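Local atomic coordinates of acyl-homoserine-lactone synthase (Pseudomonas aeruginosa, PDB entry 1RO5), a protein that catalyses formation of the quorum-sensing signal N-(3-oxododecanoyl)homoserine lactone from S-adenosyl-L-methionine and an acyl chain delivered by acyl carrier protein. Residues W36-I41 with L102-I107; C68-D73 with P77-N82; A127-S132 with I186-G191; K150-A155 with L176-N181. All coordinates share one frame; numbering follows the deposited sequence. Where two conformers were deposited one is given.

Following the chain from the N terminus, 36-41 comes first and meets strand 99-107 in interaction 1, which closes a loop of 60 intervening residues. Interaction 2 falls wholly within that loop and is itself short, with three residues between strand 64-73 and the turn into helix 79-82. The two touch, since strands 64-73 and 99-107 are sheet neighbours: Ala106 O lies 2.9 Å from Cys68 N. Interaction 3 opens later, at helix 118-133, and encloses interaction 4 before ending on helix 182-189. Together they tie the loop 36-39, the central sheet and helices 118-133, 146-154 and 182-189 into one alpha-beta-alpha sandwich, with no pair of loops crossing.

Interaction 1 (W36-I41 with L102-I107); sequences WDVSVI and LSRFAI. With SO4 (sulfate ion), chain B.
Trp36 and Arg104 have the nearest CA atoms across the two segments, 9.5 Å apart, and no backbone hydrogen bond joins loop 36-39 to segment 102-107 of strand 99-107, in the central sheet of this alpha-beta-alpha sandwich. A single long side chain spans the gap. Arg104 has positive phi and psi within its strand, and its chain bends at chi2 (-60°) before running out to the loop. There the guanidinium meets Trp36 O end-on with both terminal nitrogens: Arg104 NH2 donates to Trp36 O at 2.9 Å and NH1 to the same oxygen at 3.1 Å. The oxygen lies within about 8° of the guanidinium plane, so the fork fixes the rotation of that group as well as its position. NH1 also sits at the edge of the Trp36 indole, and Val38 CG2 lies 4.0 Å from Arg104 NH2. Outside the pair, Glu45 forms a salt bridge with Arg104 NE, and Phe30 makes a cation-pi contact with the guanidinium. The loop's amides turn to a sulfate, probably from the crystallisation liquor: Asp37 N donates to sulfate O2 at 2.9 Å, and Val38 N reaches sulfate O3 in a weak bond of 3.4 Å.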
loop_
_atom_site.group_PDB
_atom_site.type_symbol
_atom_site.label_atom_id
_atom_site.label_comp_id
_atom_site.label_asym_id
_atom_site.label_seq_id
_atom_site.Cartn_x
_atom_site.Cartn_y
_atom_site.Cartn_z
ATOM N N TRP A 36 -4.173 -12.156 -8.900
ATOM C CA TRP A 36 -4.299 -11.042 -7.966
ATOM C C TRP A 36 -5.710 -10.456 -7.940
ATOM O O TRP A 36 -5.932 -9.284 -7.393
ATOM C CB TRP A 36 -3.216 -10.025 -8.247
ATOM C CG TRP A 36 -1.878 -10.534 -7.824
ATOM C CD1 TRP A 36 -1.054 -11.459 -8.531
ATOM C CD2 TRP A 36 -1.152 -10.193 -6.644
ATOM N NE1 TRP A 36 0.104 -11.688 -7.821
ATOM C CE2 TRP A 36 0.094 -10.908 -6.684
ATOM C CE3 TRP A 36 -1.402 -9.365 -5.562
ATOM C CZ2 TRP A 36 1.027 -10.833 -5.661
ATOM C CZ3 TRP A 36 -0.438 -9.286 -4.556
ATOM C CH2 TRP A 36 0.751 -9.999 -4.620
ATOM N N ASP A 37 -6.676 -11.285 -8.447
ATOM C CA ASP A 37 -8.082 -10.891 -8.493
ATOM C C ASP A 37 -8.280 -9.498 -9.145
ATOM O O ASP A 37 -8.945 -8.609 -8.575
ATOM C CB ASP A 37 -8.592 -10.818 -7.061
ATOM C CG ASP A 37 -9.913 -11.444 -6.930
ATOM O OD1 ASP A 37 -10.662 -11.381 -7.911
ATOM O OD2 ASP A 37 -10.297 -12.049 -5.944
ATOM N N VAL A 38 -7.672 -9.311 -10.311
ATOM C CA VAL A 38 -7.666 -8.106 -11.023
ATOM C C VAL A 38 -8.836 -8.043 -11.958
ATOM O O VAL A 38 -9.182 -9.012 -12.640
ATOM C CB VAL A 38 -6.330 -8.029 -11.862
ATOM C CG1 VAL A 38 -6.384 -6.957 -13.013
ATOM C CG2 VAL A 38 -5.142 -7.882 -10.958
ATOM N N SER A 39 -9.431 -6.853 -12.069
ATOM C CA SER A 39 -10.482 -6.590 -13.075
ATOM C C SER A 39 -10.151 -5.220 -13.626
ATOM O O SER A 39 -9.945 -4.243 -12.855
ATOM C CB SER A 39 -11.910 -6.547 -12.395
ATOM O OG SER A 39 -12.543 -7.873 -12.234
ATOM N N VAL A 40 -10.105 -5.137 -14.944
ATOM C CA VAL A 40 -9.803 -3.906 -15.669
ATOM C C VAL A 40 -11.091 -3.605 -16.425
ATOM O O VAL A 40 -11.662 -4.461 -17.047
ATOM C CB VAL A 40 -8.659 -4.098 -16.650
ATOM C CG1 VAL A 40 -8.375 -2.753 -17.602
ATOM C CG2 VAL A 40 -7.378 -4.306 -15.888
ATOM N N ILE A 41 -11.610 -2.413 -16.212
ATOM C CA ILE A 41 -12.851 -1.939 -16.689
ATOM C C ILE A 41 -12.383 -0.652 -17.396
ATOM O O ILE A 41 -11.836 0.278 -16.743
ATOM C CB ILE A 41 -13.787 -1.627 -15.494
ATOM C CG1 ILE A 41 -14.514 -2.881 -15.095
ATOM C CG2 ILE A 41 -14.872 -0.596 -15.899
ATOM C CD1 ILE A 41 -13.657 -3.957 -14.528
ATOM N N LEU A 102 -2.793 -2.569 3.529
ATOM C CA LEU A 102 -2.329 -1.928 2.323
ATOM C C LEU A 102 -2.511 -2.921 1.170
ATOM O O LEU A 102 -2.254 -4.157 1.320
ATOM C CB LEU A 102 -0.864 -1.560 2.408
ATOM C CG LEU A 102 -0.383 -0.823 3.640
ATOM C CD1 LEU A 102 1.062 -0.618 3.478
ATOM C CD2 LEU A 102 -1.160 0.515 3.721
ATOM N N SER A 103 -2.803 -2.358 -0.023
ATOM C CA SER A 103 -2.969 -3.159 -1.200
ATOM C C SER A 103 -2.740 -2.387 -2.446
ATOM O O SER A 103 -2.681 -1.174 -2.411
ATOM C CB SER A 103 -4.383 -3.826 -1.190
ATOM O OG SER A 103 -5.439 -2.901 -1.287
ATOM N N ARG A 104 -2.598 -3.049 -3.588
ATOM C CA ARG A 104 -2.501 -2.295 -4.869
ATOM C C ARG A 104 -1.366 -1.279 -4.941
ATOM O O ARG A 104 -1.587 -0.157 -5.378
ATOM C CB ARG A 104 -3.853 -1.646 -5.251
ATOM C CG ARG A 104 -5.014 -2.640 -5.451
ATOM C CD ARG A 104 -4.642 -3.601 -6.569
ATOM N NE ARG A 104 -5.712 -4.465 -7.081
ATOM C CZ ARG A 104 -5.735 -5.825 -7.001
ATOM N NH1 ARG A 104 -4.767 -6.568 -6.411
ATOM N NH2 ARG A 104 -6.716 -6.465 -7.560
ATOM N N PHE A 105 -0.131 -1.674 -4.584
ATOM C CA PHE A 105 1.037 -0.822 -4.763
ATOM C C PHE A 105 1.297 -0.691 -6.178
ATOM O O PHE A 105 1.627 -1.633 -6.795
ATOM C CB PHE A 105 2.404 -1.256 -4.111
ATOM C CG PHE A 105 2.303 -1.855 -2.762
ATOM C CD1 PHE A 105 1.114 -1.793 -2.047
ATOM C CD2 PHE A 105 3.354 -2.605 -2.266
ATOM C CE1 PHE A 105 0.962 -2.456 -0.787
ATOM C CE2 PHE A 105 3.232 -3.227 -0.998
ATOM C CZ PHE A 105 1.996 -3.125 -0.274
ATOM N N ALA A 106 1.250 0.486 -6.722
ATOM C CA ALA A 106 1.439 0.638 -8.132
ATOM C C ALA A 106 2.329 1.878 -8.334
ATOM O O ALA A 106 1.960 2.973 -7.905
ATOM C CB ALA A 106 0.004 0.844 -8.881
ATOM N N ILE A 107 3.483 1.691 -9.002
ATOM C CA ILE A 107 4.472 2.767 -9.267
ATOM C C ILE A 107 4.763 2.832 -10.739
ATOM O O ILE A 107 5.101 1.834 -11.356
ATOM C CB ILE A 107 5.801 2.594 -8.398
ATOM C CG1 ILE A 107 5.481 2.823 -6.932
ATOM C CG2 ILE A 107 6.845 3.663 -8.757
ATOM C CD1 ILE A 107 6.625 2.803 -6.109
HETATM S S SO4 B . -7.401 -13.662 -11.170
HETATM O O1 SO4 B . -8.847 -13.801 -11.274
HETATM O O2 SO4 B . -7.084 -13.882 -9.742
HETATM O O3 SO4 B . -6.843 -12.315 -11.618
HETATM O O4 SO4 B . -6.841 -14.624 -12.191
#

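Interaction 2 (C68-D73 with P77-N82); sequences CWRILD and PYMLKN
Leu72 packs against Tyr78 where strand 64-73, in the central sheet of the alpha-beta-alpha sandwich, turns back through a short connection into helix 79-82. Their CA atoms, 6.1 Å apart, are the nearest across the two segments. The touch is apolar: Leu72 CB lies 4.0 Å from Tyr78 CB, while Leu72 CD1 reaches the Tyr78 main chain, 3.9 Å from its CA. Two residues earlier in the strand, Arg70 is extended until it bends at chi3 (69°), which carries its guanidinium to Met79. The two side chains cross at about a right angle, and Arg70 NH2 gives Met79 SD a weak hydrogen bond of 3.3 Å, with the sulfur at the guanidinium edge and in its plane. At the turn itself, one water lies 2.7 Å from Asp73 O and 2.6 Å from Pro77 O, between the two carbonyls.

A second shell positions these groups. Arg70 NH1 forms salt bridges with Asp47 and Asp50, and its NE bonds Ser103 OG, so sulfur is a minor partner of a guanidinium held mainly by carboxylates. Tyr78 OH bonds Pro94 O, and Met79 N donates to Glu101 OE1 at the helix start. The Tyr78 ring has Lys81 CB over one face, 3.7 Å above its plane and offset toward the rim. Tyr78 occupies the N-cap position, and Asn82 folds back from the first turn: its OD1 accepts a hydrogen bond from Tyr78 N at 3.2 Å, in the amide carbonyl plane and on a lone pair.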
loop_
_atom_site.group_PDB
_atom_site.type_symbol
_atom_site.label_atom_id
_atom_site.label_comp_id
_atom_site.label_asym_id
_atom_site.label_seq_id
_atom_site.Cartn_x
_atom_site.Cartn_y
_atom_site.Cartn_z
ATOM N N CYS A 68 0.799 4.963 -6.200
ATOM C CA CYS A 68 -0.457 4.971 -5.470
ATOM C C CYS A 68 -0.549 3.728 -4.641
ATOM O O CYS A 68 0.063 2.788 -4.990
ATOM C CB CYS A 68 -1.623 5.054 -6.433
ATOM S SG CYS A 68 -1.771 3.698 -7.553
ATOM N N TRP A 69 -1.291 3.757 -3.530
ATOM C CA TRP A 69 -1.394 2.698 -2.603
ATOM C C TRP A 69 -2.817 2.832 -2.116
ATOM O O TRP A 69 -3.355 3.939 -2.015
ATOM C CB TRP A 69 -0.497 3.050 -1.449
ATOM C CG TRP A 69 0.658 2.214 -1.391
ATOM C CD1 TRP A 69 0.819 1.150 -0.562
ATOM C CD2 TRP A 69 1.852 2.288 -2.196
ATOM N NE1 TRP A 69 2.036 0.545 -0.802
ATOM C CE2 TRP A 69 2.687 1.227 -1.799
ATOM C CE3 TRP A 69 2.299 3.143 -3.216
ATOM C CZ2 TRP A 69 3.944 0.994 -2.380
ATOM C CZ3 TRP A 69 3.553 2.926 -3.795
ATOM C CH2 TRP A 69 4.352 1.849 -3.386
ATOM N N ARG A 70 -3.435 1.714 -1.753
ATOM C CA ARG A 70 -4.796 1.720 -1.209
ATOM C C ARG A 70 -4.702 1.215 0.248
ATOM O O ARG A 70 -3.908 0.304 0.557
ATOM C CB ARG A 70 -5.656 0.772 -2.074
ATOM C CG ARG A 70 -7.053 0.597 -1.498
ATOM C CD ARG A 70 -7.978 -0.149 -2.433
ATOM N NE ARG A 70 -7.706 -1.607 -2.657
ATOM C CZ ARG A 70 -8.345 -2.317 -3.634
ATOM N NH1 ARG A 70 -9.237 -1.707 -4.440
ATOM N NH2 ARG A 70 -8.102 -3.643 -3.790
ATOM N N ILE A 71 -5.545 1.746 1.101
ATOM C CA ILE A 71 -5.615 1.395 2.471
ATOM C C ILE A 71 -7.039 1.065 2.841
ATOM O O ILE A 71 -7.963 1.803 2.491
ATOM C CB ILE A 71 -5.240 2.613 3.364
ATOM C CG1 ILE A 71 -3.774 2.959 3.163
ATOM C CG2 ILE A 71 -5.380 2.225 4.841
ATOM C CD1 ILE A 71 -3.593 4.044 2.172
ATOM N N LEU A 72 -7.216 -0.051 3.593
ATOM C CA LEU A 72 -8.566 -0.563 3.959
ATOM C C LEU A 72 -8.531 -0.856 5.427
ATOM O O LEU A 72 -7.450 -1.448 5.903
ATOM C CB LEU A 72 -8.896 -1.899 3.208
ATOM C CG LEU A 72 -9.178 -1.689 1.731
ATOM C CD1 LEU A 72 -9.318 -3.058 1.155
ATOM C CD2 LEU A 72 -10.502 -0.920 1.587
ATOM N N ASP A 73 -9.611 -0.485 6.153
ATOM C CA ASP A 73 -9.802 -0.898 7.545
ATOM C C ASP A 73 -9.923 -2.349 7.641
ATOM O O ASP A 73 -10.596 -2.992 6.801
ATOM C CB ASP A 73 -11.105 -0.285 8.163
ATOM C CG ASP A 73 -11.173 1.268 8.048
ATOM O OD1 ASP A 73 -10.149 2.009 8.123
ATOM O OD2 ASP A 73 -12.232 1.813 7.821
ATOM N N PRO A 77 -14.164 -5.530 5.097
ATOM C CA PRO A 77 -13.517 -6.549 4.271
ATOM C C PRO A 77 -12.176 -6.003 3.683
ATOM O O PRO A 77 -12.122 -4.798 3.400
ATOM C CB PRO A 77 -14.545 -6.798 3.133
ATOM C CG PRO A 77 -15.832 -6.207 3.671
ATOM C CD PRO A 77 -15.417 -5.008 4.509
ATOM N N TYR A 78 -11.145 -6.860 3.563
ATOM C CA TYR A 78 -9.874 -6.453 3.011
ATOM C C TYR A 78 -9.226 -7.640 2.329
ATOM O O TYR A 78 -9.699 -8.761 2.514
ATOM C CB TYR A 78 -8.994 -5.759 4.084
ATOM C CG TYR A 78 -8.593 -6.618 5.238
ATOM C CD1 TYR A 78 -7.366 -7.224 5.259
ATOM C CD2 TYR A 78 -9.476 -6.826 6.305
ATOM C CE1 TYR A 78 -6.969 -7.985 6.300
ATOM C CE2 TYR A 78 -9.099 -7.615 7.393
ATOM C CZ TYR A 78 -7.790 -8.137 7.371
ATOM O OH TYR A 78 -7.359 -8.962 8.408
ATOM N N MET A 79 -8.237 -7.413 1.443
ATOM C CA MET A 79 -7.833 -8.447 0.458
ATOM C C MET A 79 -7.160 -9.631 1.228
ATOM O O MET A 79 -7.301 -10.781 0.819
ATOM C CB MET A 79 -6.812 -7.904 -0.567
ATOM C CG MET A 79 -7.308 -6.672 -1.349
ATOM S SD MET A 79 -6.373 -6.249 -2.792
ATOM C CE MET A 79 -7.096 -7.631 -3.971
ATOM N N LEU A 80 -6.488 -9.407 2.361
ATOM C CA LEU A 80 -5.741 -10.533 2.981
ATOM C C LEU A 80 -6.822 -11.517 3.515
ATOM O O LEU A 80 -6.683 -12.716 3.378
ATOM C CB LEU A 80 -4.910 -10.082 4.177
ATOM C CG LEU A 80 -3.846 -10.941 4.785
ATOM C CD1 LEU A 80 -3.262 -10.544 6.094
ATOM C CD2 LEU A 80 -3.619 -12.351 4.324
ATOM N N LYS A 81 -7.880 -10.952 4.070
ATOM C CA LYS A 81 -8.925 -11.729 4.739
ATOM C C LYS A 81 -9.840 -12.308 3.707
ATOM O O LYS A 81 -10.266 -13.466 3.859
ATOM C CB LYS A 81 -9.736 -10.867 5.704
ATOM C CG LYS A 81 -10.818 -11.628 6.499
ATOM C CD LYS A 81 -12.005 -10.892 7.167
ATOM C CE LYS A 81 -11.793 -10.341 8.551
ATOM N NZ LYS A 81 -12.369 -8.867 8.626
ATOM N N ASN A 82 -10.144 -11.555 2.628
ATOM C CA ASN A 82 -11.223 -12.024 1.781
ATOM C C ASN A 82 -10.826 -12.384 0.398
ATOM O O ASN A 82 -11.709 -12.776 -0.324
ATOM C CB ASN A 82 -12.348 -10.991 1.737
ATOM C CG ASN A 82 -12.942 -10.721 3.106
ATOM O OD1 ASN A 82 -12.687 -9.675 3.760
ATOM N ND2 ASN A 82 -13.659 -11.684 3.597
HETATM O O HOH W 1 -12.355 -2.585 4.810
#

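Interaction 3 (A127-S132 with I186-G191); sequences ALARYS and IALYGG
The ring of Tyr189 presents its hydroxyl end to Ala129 and Arg130, while one of its faces is packed by its own neighbour, Leu188, whose CB sits 3.6 Å above the plane over the ring centre. This is helix-to-helix packing in the alpha-beta-alpha sandwich: the C-terminal turn of helix 182-189 rests against the C-terminal part of helix 118-133. The nearest CA pair, Ala129 and Leu188, is 8.6 Å apart. Ala129 CB points toward the other helix and is touched there by a leucine methyl, Leu188 CD1, and by the phenol oxygen, Tyr189 OH, each at 3.6 Å. On its far side, helix 118-133 turns Leu128 to Leu102 on the sheet. In Tyr189, CG is anti to the carbonyl carbon (chi1 -50°), which directs the ring across to the other helix. The close approach of its hydroxyl to Arg130 N has too poor an angle for a hydrogen bond; the phenol's polar partner is instead Arg126 O, one turn earlier in the same helix. Beside that bond the oxygen also meets the base of the arginine side chain, with Tyr189 OH 3.5 Å from Arg130 CB.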
loop_
_atom_site.group_PDB
_atom_site.type_symbol
_atom_site.label_atom_id
_atom_site.label_comp_id
_atom_site.label_asym_id
_atom_site.label_seq_id
_atom_site.Cartn_x
_atom_site.Cartn_y
_atom_site.Cartn_z
ATOM N N ALA A 127 5.244 8.911 4.565
ATOM C CA ALA A 127 3.960 9.658 4.619
ATOM C C ALA A 127 2.840 8.756 5.162
ATOM O O ALA A 127 2.058 9.167 6.048
ATOM C CB ALA A 127 3.578 10.147 3.198
ATOM N N LEU A 128 2.847 7.488 4.702
ATOM C CA LEU A 128 1.821 6.570 5.127
ATOM C C LEU A 128 1.883 6.203 6.604
ATOM O O LEU A 128 0.864 6.201 7.299
ATOM C CB LEU A 128 1.852 5.345 4.260
ATOM C CG LEU A 128 0.699 4.374 4.277
ATOM C CD1 LEU A 128 -0.629 5.104 4.195
ATOM C CD2 LEU A 128 0.944 3.694 2.991
ATOM N N ALA A 129 3.090 5.920 7.097
ATOM C CA ALA A 129 3.229 5.498 8.486
ATOM C C ALA A 129 2.830 6.634 9.481
ATOM O O ALA A 129 2.370 6.417 10.575
ATOM C CB ALA A 129 4.608 5.039 8.721
ATOM N N ARG A 130 3.019 7.852 9.047
ATOM C CA ARG A 130 2.730 9.025 9.809
ATOM C C ARG A 130 1.235 9.344 9.884
ATOM O O ARG A 130 0.685 9.672 10.972
ATOM C CB ARG A 130 3.463 10.195 9.087
ATOM C CG ARG A 130 3.006 11.528 9.662
ATOM C CD ARG A 130 3.691 12.758 9.156
ATOM N NE ARG A 130 2.643 13.790 9.209
ATOM C CZ ARG A 130 2.320 14.605 8.190
ATOM N NH1 ARG A 130 2.982 14.514 7.026
ATOM N NH2 ARG A 130 1.336 15.518 8.339
ATOM N N TYR A 131 0.587 9.320 8.714
ATOM C CA TYR A 131 -0.829 9.407 8.618
ATOM C C TYR A 131 -1.463 8.292 9.408
ATOM O O TYR A 131 -2.429 8.499 10.072
ATOM C CB TYR A 131 -1.243 9.230 7.194
ATOM C CG TYR A 131 -2.762 9.373 6.976
ATOM C CD1 TYR A 131 -3.355 10.656 6.909
ATOM C CD2 TYR A 131 -3.559 8.259 6.790
ATOM C CE1 TYR A 131 -4.722 10.794 6.662
ATOM C CE2 TYR A 131 -4.971 8.373 6.550
ATOM C CZ TYR A 131 -5.552 9.649 6.522
ATOM O OH TYR A 131 -6.952 9.796 6.268
ATOM N N SER A 132 -0.918 7.099 9.367
ATOM C CA SER A 132 -1.535 6.056 10.142
ATOM C C SER A 132 -1.328 6.277 11.658
ATOM O O SER A 132 -2.249 6.060 12.485
ATOM C CB SER A 132 -0.995 4.705 9.747
ATOM O OG SER A 132 -0.847 4.655 8.342
ATOM N N ILE A 186 12.153 4.686 13.688
ATOM C CA ILE A 186 13.549 5.147 13.655
ATOM C C ILE A 186 14.127 4.897 12.231
ATOM O O ILE A 186 14.747 5.782 11.632
ATOM C CB ILE A 186 14.419 4.501 14.742
ATOM C CG1 ILE A 186 13.947 4.870 16.181
ATOM C CG2 ILE A 186 15.833 5.030 14.541
ATOM C CD1 ILE A 186 14.346 3.807 17.324
ATOM N N ALA A 187 13.865 3.708 11.685
ATOM C CA ALA A 187 14.191 3.370 10.287
ATOM C C ALA A 187 13.681 4.363 9.353
ATOM O O ALA A 187 14.388 4.775 8.487
ATOM C CB ALA A 187 13.609 1.941 9.924
ATOM N N LEU A 188 12.421 4.750 9.481
ATOM C CA LEU A 188 11.856 5.774 8.590
ATOM C C LEU A 188 12.262 7.225 8.746
ATOM O O LEU A 188 12.324 7.976 7.752
ATOM C CB LEU A 188 10.289 5.750 8.651
ATOM C CG LEU A 188 9.592 4.482 8.125
ATOM C CD1 LEU A 188 8.196 4.589 8.319
ATOM C CD2 LEU A 188 9.998 4.145 6.636
ATOM N N TYR A 189 12.426 7.675 9.998
ATOM C CA TYR A 189 12.579 9.112 10.267
ATOM C C TYR A 189 13.895 9.522 10.915
ATOM O O TYR A 189 14.193 10.703 10.980
ATOM C CB TYR A 189 11.465 9.591 11.147
ATOM C CG TYR A 189 10.141 9.188 10.663
ATOM C CD1 TYR A 189 9.410 8.210 11.322
ATOM C CD2 TYR A 189 9.586 9.797 9.553
ATOM C CE1 TYR A 189 8.163 7.838 10.871
ATOM C CE2 TYR A 189 8.347 9.435 9.098
ATOM C CZ TYR A 189 7.614 8.472 9.742
ATOM O OH TYR A 189 6.347 8.159 9.205
ATOM N N GLY A 190 14.655 8.546 11.418
ATOM C CA GLY A 190 15.910 8.827 12.064
ATOM C C GLY A 190 15.610 8.845 13.552
ATOM O O GLY A 190 16.538 8.707 14.347
ATOM N N GLY A 191 14.337 8.994 13.954
ATOM C CA GLY A 191 13.992 8.737 15.351
ATOM C C GLY A 191 12.519 8.436 15.578
ATOM O O GLY A 191 11.826 8.058 14.615
#

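Interaction 4 (K150-A155 with L176-N181); sequences KMMIRA and LRIELN
Met152 meets Leu176 and Ile178 in a wholly apolar contact between helix 146-154 and strand 171-179, a helix packed on the sheet of the alpha-beta-alpha sandwich. No hydrogen bond passes between the two segments. The nearest CA atoms, those of Met152 and Ile178, are 9.1 Å apart, so the two elements meet through side chains.

Two kinds of apolar touch are made by the one methionine. The first is tip to tip: Met152 CE meets Leu176 CD1 at 3.4 Å, closer than usual van der Waals distance for two carbons and therefore a tight spot. The Met152 chain is extended through chi2 (178°) and then bends at chi3 (-76°), which sets its methyl toward the leucine. The second touch is crosswise, with the sulfur of Met152 passing at about a right angle to Ile178, SD lying 4.2 Å from CG1. Leu176 and Ile178, alternate residues of the strand, both supply side chains to the helix side, whereas Arg177 between them turns elsewhere, bonding Ser160 OG through NE and making a cation-pi contact with Phe162.

Polar bonds outside the contact hold the strand. Leu176 pairs through its backbone with Thr142 and Ile178 with Leu140, tying it to strand 139-145. Beyond the strand, Asn181 is the N-cap of helix 182-189, and its ND2 bonds Asp158.

With all three touching residues buried and no polar atom shared, the contact is consistent with van der Waals packing and burial of apolar surface, and the chi3 bend places the Met152 methyl against Leu176.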
loop_
_atom_site.group_PDB
_atom_site.type_symbol
_atom_site.label_atom_id
_atom_site.label_comp_id
_atom_site.label_asym_id
_atom_site.label_seq_id
_atom_site.Cartn_x
_atom_site.Cartn_y
_atom_site.Cartn_z
ATOM N N LYS A 150 11.702 -8.022 1.222
ATOM C CA LYS A 150 13.134 -7.785 1.522
ATOM C C LYS A 150 13.513 -6.359 1.383
ATOM O O LYS A 150 14.289 -5.846 2.154
ATOM C CB LYS A 150 14.128 -8.798 0.900
ATOM C CG LYS A 150 14.132 -9.016 -0.556
ATOM C CD LYS A 150 15.118 -10.210 -0.855
ATOM C CE LYS A 150 14.399 -11.602 -0.904
ATOM N NZ LYS A 150 15.041 -12.601 -1.821
ATOM N N MET A 151 12.832 -5.638 0.535
ATOM C CA MET A 151 13.181 -4.256 0.408
ATOM C C MET A 151 12.888 -3.542 1.778
ATOM O O MET A 151 13.603 -2.603 2.215
ATOM C CB MET A 151 12.431 -3.749 -0.821
ATOM C CG MET A 151 12.667 -2.364 -1.308
ATOM S SD MET A 151 11.677 -1.351 -0.028
ATOM C CE MET A 151 9.856 -1.366 -0.880
ATOM N N MET A 152 11.927 -4.097 2.518
ATOM C CA MET A 152 11.423 -3.488 3.707
ATOM C C MET A 152 12.228 -4.047 4.833
ATOM O O MET A 152 12.592 -3.272 5.683
ATOM C CB MET A 152 9.959 -3.835 3.931
ATOM C CG MET A 152 8.936 -2.857 3.325
ATOM S SD MET A 152 7.176 -3.409 3.602
ATOM C CE MET A 152 6.816 -4.606 2.603
ATOM N N ILE A 153 12.511 -5.355 4.898
ATOM C CA ILE A 153 13.372 -5.813 5.997
ATOM C C ILE A 153 14.775 -5.067 5.954
ATOM O O ILE A 153 15.329 -4.783 6.980
ATOM C CB ILE A 153 13.573 -7.390 6.128
ATOM C CG1 ILE A 153 14.730 -7.841 5.215
ATOM C CG2 ILE A 153 12.295 -8.254 5.943
ATOM C CD1 ILE A 153 15.038 -9.461 4.939
ATOM N N ARG A 154 15.290 -4.755 4.767
ATOM C CA ARG A 154 16.538 -4.075 4.566
ATOM C C ARG A 154 16.483 -2.599 4.981
ATOM O O ARG A 154 17.512 -2.021 5.432
ATOM C CB ARG A 154 16.968 -4.102 3.079
ATOM C CG ARG A 154 17.457 -5.478 2.629
ATOM C CD ARG A 154 18.316 -5.464 1.396
ATOM N NE ARG A 154 17.925 -6.480 0.419
ATOM C CZ ARG A 154 17.470 -6.153 -0.778
ATOM N NH1 ARG A 154 17.350 -4.825 -1.112
ATOM N NH2 ARG A 154 17.135 -7.147 -1.623
ATOM N N ALA A 155 15.356 -1.952 4.727
ATOM C CA ALA A 155 15.291 -0.550 5.075
ATOM C C ALA A 155 15.185 -0.378 6.631
ATOM O O ALA A 155 15.100 0.766 7.114
ATOM C CB ALA A 155 14.128 0.103 4.405
ATOM N N LEU A 176 2.363 -9.819 5.017
ATOM C CA LEU A 176 3.221 -9.249 5.981
ATOM C C LEU A 176 2.474 -8.495 7.085
ATOM O O LEU A 176 1.455 -7.887 6.835
ATOM C CB LEU A 176 4.090 -8.252 5.222
ATOM C CG LEU A 176 4.985 -8.828 4.139
ATOM C CD1 LEU A 176 5.711 -7.635 3.620
ATOM C CD2 LEU A 176 6.011 -9.867 4.636
ATOM N N ARG A 177 3.021 -8.478 8.292
ATOM C CA ARG A 177 2.644 -7.450 9.290
ATOM C C ARG A 177 3.718 -6.412 9.558
ATOM O O ARG A 177 4.838 -6.799 9.736
ATOM C CB ARG A 177 1.921 -8.009 10.546
ATOM C CG ARG A 177 2.574 -8.928 11.345
ATOM C CD ARG A 177 1.663 -9.972 12.097
ATOM N NE ARG A 177 2.500 -11.212 12.284
ATOM C CZ ARG A 177 2.040 -12.454 12.452
ATOM N NH1 ARG A 177 0.704 -12.639 12.499
ATOM N NH2 ARG A 177 2.928 -13.509 12.595
ATOM N N ILE A 178 3.431 -5.110 9.408
ATOM C CA ILE A 178 4.462 -4.111 9.471
ATOM C C ILE A 178 4.079 -3.384 10.749
ATOM O O ILE A 178 3.088 -2.636 10.720
ATOM C CB ILE A 178 4.364 -3.063 8.400
ATOM C CG1 ILE A 178 4.792 -3.518 7.020
ATOM C CG2 ILE A 178 5.462 -2.021 8.583
ATOM C CD1 ILE A 178 3.830 -4.166 6.249
ATOM N N GLU A 179 4.825 -3.572 11.864
ATOM C CA GLU A 179 4.539 -2.859 13.135
ATOM C C GLU A 179 4.971 -1.440 13.036
ATOM O O GLU A 179 6.100 -1.157 12.596
ATOM C CB GLU A 179 5.223 -3.573 14.260
ATOM C CG GLU A 179 4.744 -5.027 14.315
ATOM C CD GLU A 179 3.344 -5.116 14.837
ATOM O OE1 GLU A 179 2.803 -4.084 15.408
ATOM O OE2 GLU A 179 2.770 -6.194 14.640
ATOM N N LEU A 180 4.100 -0.494 13.339
ATOM C CA LEU A 180 4.601 0.909 13.241
ATOM C C LEU A 180 5.254 1.402 14.609
ATOM O O LEU A 180 4.991 2.522 15.091
ATOM C CB LEU A 180 3.490 1.889 12.763
ATOM C CG LEU A 180 2.633 1.441 11.524
ATOM C CD1 LEU A 180 1.597 2.468 11.224
ATOM C CD2 LEU A 180 3.610 1.318 10.332
ATOM N N ASN A 181 6.065 0.530 15.216
ATOM C CA ASN A 181 6.675 0.816 16.498
ATOM C C ASN A 181 7.932 1.680 16.273
ATOM O O ASN A 181 8.196 2.313 15.203
ATOM C CB ASN A 181 6.981 -0.525 17.217
ATOM C CG ASN A 181 7.836 -1.429 16.363
ATOM O OD1 ASN A 181 8.533 -0.947 15.475
ATOM N ND2 ASN A 181 7.761 -2.725 16.581
#